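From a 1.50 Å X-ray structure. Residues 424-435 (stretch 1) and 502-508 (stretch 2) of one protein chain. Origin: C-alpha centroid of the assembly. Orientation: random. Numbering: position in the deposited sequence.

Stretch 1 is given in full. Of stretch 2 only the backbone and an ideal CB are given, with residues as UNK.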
ATOM      1  N   TYR A 424      -6.724   9.667  -1.342  1.00  8.61           N
ATOM      2  CA  TYR A 424      -5.518   9.994  -2.085  1.00  8.00           C
ATOM      3  C   TYR A 424      -4.501  10.806  -1.294  1.00  9.74           C
ATOM      4  O   TYR A 424      -3.299  10.745  -1.576  1.00  9.60           O
ATOM      5  CB  TYR A 424      -5.890  10.854  -3.293  1.00  8.75           C
ATOM      6  CG  TYR A 424      -6.461  10.124  -4.484  1.00  9.38           C
ATOM      7  CD1 TYR A 424      -5.715   9.160  -5.162  1.00 10.53           C
ATOM      8  CD2 TYR A 424      -7.670  10.543  -5.048  1.00 10.08           C
ATOM      9  CE1 TYR A 424      -6.202   8.575  -6.341  1.00 10.59           C
ATOM     10  CE2 TYR A 424      -8.166   9.975  -6.223  1.00 10.04           C
ATOM     11  CZ  TYR A 424      -7.437   8.980  -6.857  1.00 11.19           C
ATOM     12  OH  TYR A 424      -7.931   8.427  -8.026  1.00  9.92           O
ATOM     13  N   THR A 425      -4.987  11.678  -0.407  1.00  8.27           N
ATOM     14  CA  THR A 425      -4.100  12.631   0.254  1.00  8.54           C
ATOM     15  C   THR A 425      -4.289  12.737   1.759  1.00 11.68           C
ATOM     16  O   THR A 425      -3.856  13.727   2.375  1.00 10.39           O
ATOM     17  CB  THR A 425      -4.239  14.048  -0.373  1.00 11.42           C
ATOM     18  OG1 THR A 425      -5.550  14.572  -0.109  1.00 10.97           O
ATOM     19  CG2 THR A 425      -3.989  14.030  -1.883  1.00 10.99           C
ATOM     20  N   GLY A 426      -4.933  11.730   2.342  1.00 10.32           N
ATOM     21  CA  GLY A 426      -5.220  11.698   3.763  1.00 10.17           C
ATOM     22  C   GLY A 426      -4.038  11.400   4.663  1.00 11.80           C
ATOM     23  O   GLY A 426      -4.087  10.458   5.468  1.00 11.56           O
ATOM     24  N   PHE A 427      -2.964  12.170   4.512  1.00  8.75           N
ATOM     25  CA  PHE A 427      -1.813  12.093   5.415  1.00  7.81           C
ATOM     26  C   PHE A 427      -2.225  12.830   6.686  1.00 12.84           C
ATOM     27  O   PHE A 427      -2.937  13.830   6.615  1.00 11.51           O
ATOM     28  CB  PHE A 427      -0.636  12.914   4.861  1.00  8.88           C
ATOM     29  CG  PHE A 427      -0.057  12.381   3.584  1.00  9.59           C
ATOM     30  CD1 PHE A 427       1.112  11.622   3.601  1.00 11.17           C
ATOM     31  CD2 PHE A 427      -0.637  12.690   2.361  1.00 12.22           C
ATOM     32  CE1 PHE A 427       1.683  11.147   2.411  1.00 11.91           C
ATOM     33  CE2 PHE A 427      -0.087  12.207   1.170  1.00 14.00           C
ATOM     34  CZ  PHE A 427       1.048  11.411   1.199  1.00 11.51           C
ATOM     35  N   THR A 428      -1.691  12.429   7.833  1.00 10.75           N
ATOM     36  CA  THR A 428      -1.958  13.207   9.044  1.00 10.31           C
ATOM     37  C   THR A 428      -1.093  14.475   9.002  1.00 13.33           C
ATOM     38  O   THR A 428      -1.237  15.353   9.863  1.00 13.28           O
ATOM     39  CB  THR A 428      -1.640  12.417  10.320  1.00 12.55           C
ATOM     40  OG1 THR A 428      -0.303  11.918  10.240  1.00 10.73           O
ATOM     41  CG2 THR A 428      -2.659  11.282  10.548  1.00 11.38           C
ATOM     42  N   TYR A 429      -0.169  14.540   8.037  1.00 10.82           N
ATOM     43  CA  TYR A 429       0.712  15.702   7.819  1.00 10.67           C
ATOM     44  C   TYR A 429       0.562  16.074   6.346  1.00 12.79           C
ATOM     45  O   TYR A 429       1.449  15.834   5.540  1.00 12.07           O
ATOM     46  CB  TYR A 429       2.180  15.380   8.139  1.00 11.02           C
ATOM     47  CG  TYR A 429       2.724  14.088   7.552  1.00  9.45           C
ATOM     48  CD1 TYR A 429       3.645  14.107   6.511  1.00 11.17           C
ATOM     49  CD2 TYR A 429       2.354  12.853   8.086  1.00  9.92           C
ATOM     50  CE1 TYR A 429       4.165  12.927   5.988  1.00 11.22           C
ATOM     51  CE2 TYR A 429       2.857  11.659   7.552  1.00 10.59           C
ATOM     52  CZ  TYR A 429       3.777  11.707   6.531  1.00 14.60           C
ATOM     53  OH  TYR A 429       4.286  10.536   6.016  1.00 14.41           O
ATOM     54  N   PRO A 430      -0.607  16.609   5.974  1.00 10.85           N
ATOM     55  CA  PRO A 430      -0.970  16.862   4.570  1.00 10.47           C
ATOM     56  C   PRO A 430      -0.538  18.206   4.007  1.00 13.92           C
ATOM     57  O   PRO A 430      -0.898  18.559   2.884  1.00 12.99           O
ATOM     58  CB  PRO A 430      -2.496  16.812   4.625  1.00 12.15           C
ATOM     59  CG  PRO A 430      -2.792  17.474   5.960  1.00 16.39           C
ATOM     60  CD  PRO A 430      -1.714  16.949   6.892  1.00 12.31           C
ATOM     61  N   GLU A 431       0.246  18.950   4.771  1.00 12.45           N
ATOM     62  CA  GLU A 431       0.671  20.268   4.333  1.00 11.83           C
ATOM     63  C   GLU A 431       1.348  20.320   2.973  1.00 13.11           C
ATOM     64  O   GLU A 431       2.273  19.559   2.692  1.00 11.64           O
ATOM     65  CB  GLU A 431       1.580  20.902   5.381  1.00 13.76           C
ATOM     66  CG  GLU A 431       0.865  21.226   6.689  1.00 20.99           C
ATOM     67  CD  GLU A 431       0.796  20.041   7.654  1.00 39.31           C
ATOM     68  OE1 GLU A 431       1.306  18.945   7.323  1.00 21.16           O
ATOM     69  OE2 GLU A 431       0.234  20.217   8.757  1.00 35.47           O
ATOM     70  N   LEU A 432       0.935  21.304   2.172  1.00 11.29           N
ATOM     71  CA  LEU A 432       1.573  21.593   0.909  1.00 10.85           C
ATOM     72  C   LEU A 432       2.596  22.690   1.211  1.00 14.01           C
ATOM     73  O   LEU A 432       2.264  23.709   1.841  1.00 12.96           O
ATOM     74  CB  LEU A 432       0.551  22.112  -0.112  1.00 10.51           C
ATOM     75  CG  LEU A 432       1.163  22.615  -1.427  1.00 13.06           C
ATOM     76  CD1 LEU A 432       1.774  21.473  -2.240  1.00 12.58           C
ATOM     77  CD2 LEU A 432       0.118  23.371  -2.264  1.00 13.87           C
ATOM     78  N   TYR A 433       3.836  22.470   0.800  1.00 10.24           N
ATOM     79  CA  TYR A 433       4.902  23.440   1.036  1.00 10.41           C
ATOM     80  C   TYR A 433       5.349  24.036  -0.292  1.00 12.63           C
ATOM     81  O   TYR A 433       5.466  23.311  -1.276  1.00 10.66           O
ATOM     82  CB  TYR A 433       6.104  22.748   1.677  1.00 11.23           C
ATOM     83  CG  TYR A 433       5.836  22.245   3.069  1.00 12.93           C
ATOM     84  CD1 TYR A 433       5.927  23.091   4.158  1.00 15.04           C
ATOM     85  CD2 TYR A 433       5.423  20.937   3.288  1.00 14.68           C
ATOM     86  CE1 TYR A 433       5.664  22.642   5.442  1.00 16.07           C
ATOM     87  CE2 TYR A 433       5.175  20.472   4.564  1.00 15.59           C
ATOM     88  CZ  TYR A 433       5.295  21.330   5.640  1.00 22.20           C
ATOM     89  OH  TYR A 433       5.020  20.880   6.918  1.00 19.66           O
ATOM     90  N   LEU A 434       5.627  25.344  -0.304  1.00 11.69           N
ATOM     91  CA  LEU A 434       6.146  26.041  -1.488  1.00 12.13           C
ATOM     92  C   LEU A 434       7.545  26.534  -1.117  1.00 13.37           C
ATOM     93  O   LEU A 434       7.729  27.173  -0.080  1.00 12.58           O
ATOM     94  CB  LEU A 434       5.250  27.239  -1.862  1.00 12.97           C
ATOM     95  CG  LEU A 434       4.192  26.993  -2.946  1.00 18.08           C
ATOM     96  CD1 LEU A 434       3.347  25.769  -2.665  1.00 17.68           C
ATOM     97  CD2 LEU A 434       3.296  28.212  -3.173  1.00 17.81           C
ATOM     98  N   PHE A 435       8.531  26.199  -1.936  1.00 10.34           N
ATOM     99  CA  PHE A 435       9.909  26.538  -1.609  1.00 10.31           C
ATOM    100  C   PHE A 435      10.772  26.494  -2.854  1.00 13.25           C
ATOM    101  O   PHE A 435      10.466  25.775  -3.806  1.00 12.10           O
ATOM    102  CB  PHE A 435      10.447  25.541  -0.572  1.00 11.38           C
ATOM    103  CG  PHE A 435      10.253  24.102  -0.972  1.00 11.51           C
ATOM    104  CD1 PHE A 435      11.218  23.429  -1.707  1.00 12.65           C
ATOM    105  CD2 PHE A 435       9.050  23.466  -0.714  1.00 11.86           C
ATOM    106  CE1 PHE A 435      11.002  22.109  -2.130  1.00 13.12           C
ATOM    107  CE2 PHE A 435       8.823  22.162  -1.136  1.00 13.58           C
ATOM    108  CZ  PHE A 435       9.798  21.484  -1.842  1.00 11.27           C
ATOM    109  N   UNK A 502      14.291  27.473  -8.793  1.00 14.45           N
ATOM    110  CA  UNK A 502      12.960  27.184  -9.307  1.00 13.08           C
ATOM    111  C   UNK A 502      12.000  27.122  -8.133  1.00 16.40           C
ATOM    112  O   UNK A 502      12.347  26.593  -7.069  1.00 16.40           O
ATOM    113  CB  UNK A 502      12.940  25.879 -10.106  1.00 13.08           C
ATOM    114  N   UNK A 503      10.786  27.632  -8.314  1.00 12.72           N
ATOM    115  CA  UNK A 503       9.797  27.532  -7.242  1.00 11.52           C
ATOM    116  C   UNK A 503       9.152  26.155  -7.322  1.00 14.53           C
ATOM    117  O   UNK A 503       8.592  25.766  -8.357  1.00 13.32           O
ATOM    118  CB  UNK A 503       8.747  28.640  -7.343  1.00 11.52           C
ATOM    119  N   UNK A 504       9.270  25.413  -6.228  1.00 11.29           N
ATOM    120  CA  UNK A 504       8.754  24.065  -6.154  1.00 10.85           C
ATOM    121  C   UNK A 504       7.618  23.981  -5.157  1.00 13.68           C
ATOM    122  O   UNK A 504       7.461  24.834  -4.283  1.00 12.65           O
ATOM    123  CB  UNK A 504       9.866  23.083  -5.780  1.00 10.85           C
ATOM    124  N   UNK A 505       6.831  22.923  -5.285  1.00 10.84           N
ATOM    125  CA  UNK A 505       5.776  22.652  -4.319  1.00  9.93           C
ATOM    126  C   UNK A 505       5.868  21.167  -4.018  1.00 12.25           C
ATOM    127  O   UNK A 505       6.251  20.389  -4.879  1.00 12.42           O
ATOM    128  CB  UNK A 505       4.393  23.048  -4.840  1.00  9.93           C
ATOM    129  N   UNK A 506       5.594  20.782  -2.779  1.00  9.51           N
ATOM    130  CA  UNK A 506       5.659  19.365  -2.414  1.00  9.49           C
ATOM    131  C   UNK A 506       4.761  19.116  -1.229  1.00 11.34           C
ATOM    132  O   UNK A 506       4.550  20.005  -0.410  1.00 11.01           O
ATOM    133  CB  UNK A 506       7.093  18.935  -2.099  1.00  9.49           C
ATOM    134  N   UNK A 507       4.260  17.891  -1.113  1.00  9.44           N
ATOM    135  CA  UNK A 507       3.471  17.506   0.047  1.00  8.43           C
ATOM    136  C   UNK A 507       3.709  16.013   0.288  1.00 12.84           C
ATOM    137  O   UNK A 507       4.137  15.289  -0.621  1.00 11.98           O
ATOM    138  CB  UNK A 507       1.986  17.813  -0.158  1.00  8.43           C
ATOM    139  N   UNK A 508       3.470  15.575   1.518  1.00 10.73           N
ATOM    140  CA  UNK A 508       3.594  14.167   1.890  1.00 11.21           C
ATOM    141  C   UNK A 508       5.000  13.621   2.063  1.00 15.11           C
ATOM    142  O   UNK A 508       5.189  12.392   2.063  1.00 14.52           O
ATOM    143  CB  UNK A 508       2.886  13.320   0.831  1.00 11.21           C
TER

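The two segments run antiparallel, and their side chains alternate between a face carrying Leu432 and Leu434 and a face carrying Tyr433 and Phe435.

Position 502 lies at the end of the pairing; its CB points sideways and meets nothing of stretch 1, so many residues would do. It is Tyr502.

At 503 the CB is also sideways, 4.9 Å from Phe435 O, and extended backbone angles suit many residues. A branched aliphatic chain could reach toward the end of stretch 1. Leu503 does so, bringing its CD1 to 3.7 Å from Phe435 O.

Position 504 pairs with Phe435 on the Tyr433 face. Its N donates to Phe435 O (2.7 Å) and its O accepts from Phe435 N (2.9 Å), bonds that any residue but proline could make. The CB lies over one face of the Phe435 ring, so a small apolar group fits there. Ala504 brings its CB to 3.9 Å from Phe435 CE1.

Position 505 turns to the other face, opposite Leu434 in a non-hydrogen-bonded pair; its CA makes a CA-H...O contact with Tyr433 O at 3.1 Å. Two leucine methyls crowd the CB, which favours a compact apolar residue. In Ala505 the CB packs 3.7 Å from Leu434 CD1 and 4.0 Å from Leu432 CD1.

At 506 Tyr433 N donates to the O of 506 at 2.8 Å, and the N of 506 to Tyr433 O at 2.9 Å. The CB meets the tip of the Phe435 ring, where alanine or another small apolar residue would suit. Ala506 sets its CB at the ring edge, 3.7 Å from Phe435 CZ.

Position 507 returns to the leucine face. Its CB is 3.4 Å from Glu431 O and beside Leu432; farther out lie Phe427 and Thr425, with Tyr424 O as a more distant acceptor. A long apolar chain would serve, and an aromatic one with a polar tip could use more of the site. Tyr507 brings its CE1 to 3.8 Å from Phe427 CE2, while its OH binds a water at 2.7 Å that donates to Tyr424 O.

At 508 phi is positive (76°), which favours glycine, and the ideal CB would clash with Phe427 CZ at 2.7 Å. Gly508 answers both demands: its CA lies over the Phe427 ring, 3.6 Å from Phe427 CE1, in a CH-pi contact. Its N donates to a water that in turn donates to Tyr429 O and Glu431 O, linking the segments where direct strand bonds are absent.

Stretch 2 (502-508) YLAAAYG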
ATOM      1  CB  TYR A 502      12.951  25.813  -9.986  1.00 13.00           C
ATOM      2  CG  TYR A 502      13.754  25.724 -11.262  1.00 13.79           C
ATOM      3  CD1 TYR A 502      13.148  25.906 -12.500  1.00 15.38           C
ATOM      4  CD2 TYR A 502      15.104  25.400 -11.235  1.00 14.25           C
ATOM      5  CE1 TYR A 502      13.873  25.813 -13.672  1.00 16.28           C
ATOM      6  CE2 TYR A 502      15.844  25.300 -12.408  1.00 14.59           C
ATOM      7  CZ  TYR A 502      15.219  25.508 -13.623  1.00 18.23           C
ATOM      8  OH  TYR A 502      15.931  25.389 -14.796  1.00 19.24           O
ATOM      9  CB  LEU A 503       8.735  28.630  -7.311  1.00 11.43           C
ATOM     10  CG  LEU A 503       7.731  28.586  -6.153  1.00 15.01           C
ATOM     11  CD1 LEU A 503       8.416  28.722  -4.796  1.00 15.31           C
ATOM     12  CD2 LEU A 503       6.656  29.651  -6.316  1.00 16.79           C
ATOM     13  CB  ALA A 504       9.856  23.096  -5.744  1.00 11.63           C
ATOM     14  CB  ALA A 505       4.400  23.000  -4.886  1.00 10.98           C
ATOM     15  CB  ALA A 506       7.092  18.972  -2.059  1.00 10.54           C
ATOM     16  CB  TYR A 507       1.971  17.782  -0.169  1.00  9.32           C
ATOM     17  CG  TYR A 507       1.298  16.829  -1.129  1.00  9.74           C
ATOM     18  CD1 TYR A 507       0.596  15.728  -0.651  1.00 11.13           C
ATOM     19  CD2 TYR A 507       1.297  17.064  -2.503  1.00 10.71           C
ATOM     20  CE1 TYR A 507      -0.044  14.859  -1.499  1.00 12.53           C
ATOM     21  CE2 TYR A 507       0.673  16.168  -3.379  1.00 11.48           C
ATOM     22  CZ  TYR A 507      -0.008  15.072  -2.852  1.00 14.63           C
ATOM     23  OH  TYR A 507      -0.668  14.172  -3.660  1.00 15.09           O
TER
HETATM   24  O   HOH W   1      -1.909  11.789  -3.819  1.00 12.17           O
HETATM   25  O   HOH W   2       3.005  17.173   3.751  1.00 12.89           O
HETATM   26  O   HOH W   3       4.858  10.269   3.524  1.00 20.97           O
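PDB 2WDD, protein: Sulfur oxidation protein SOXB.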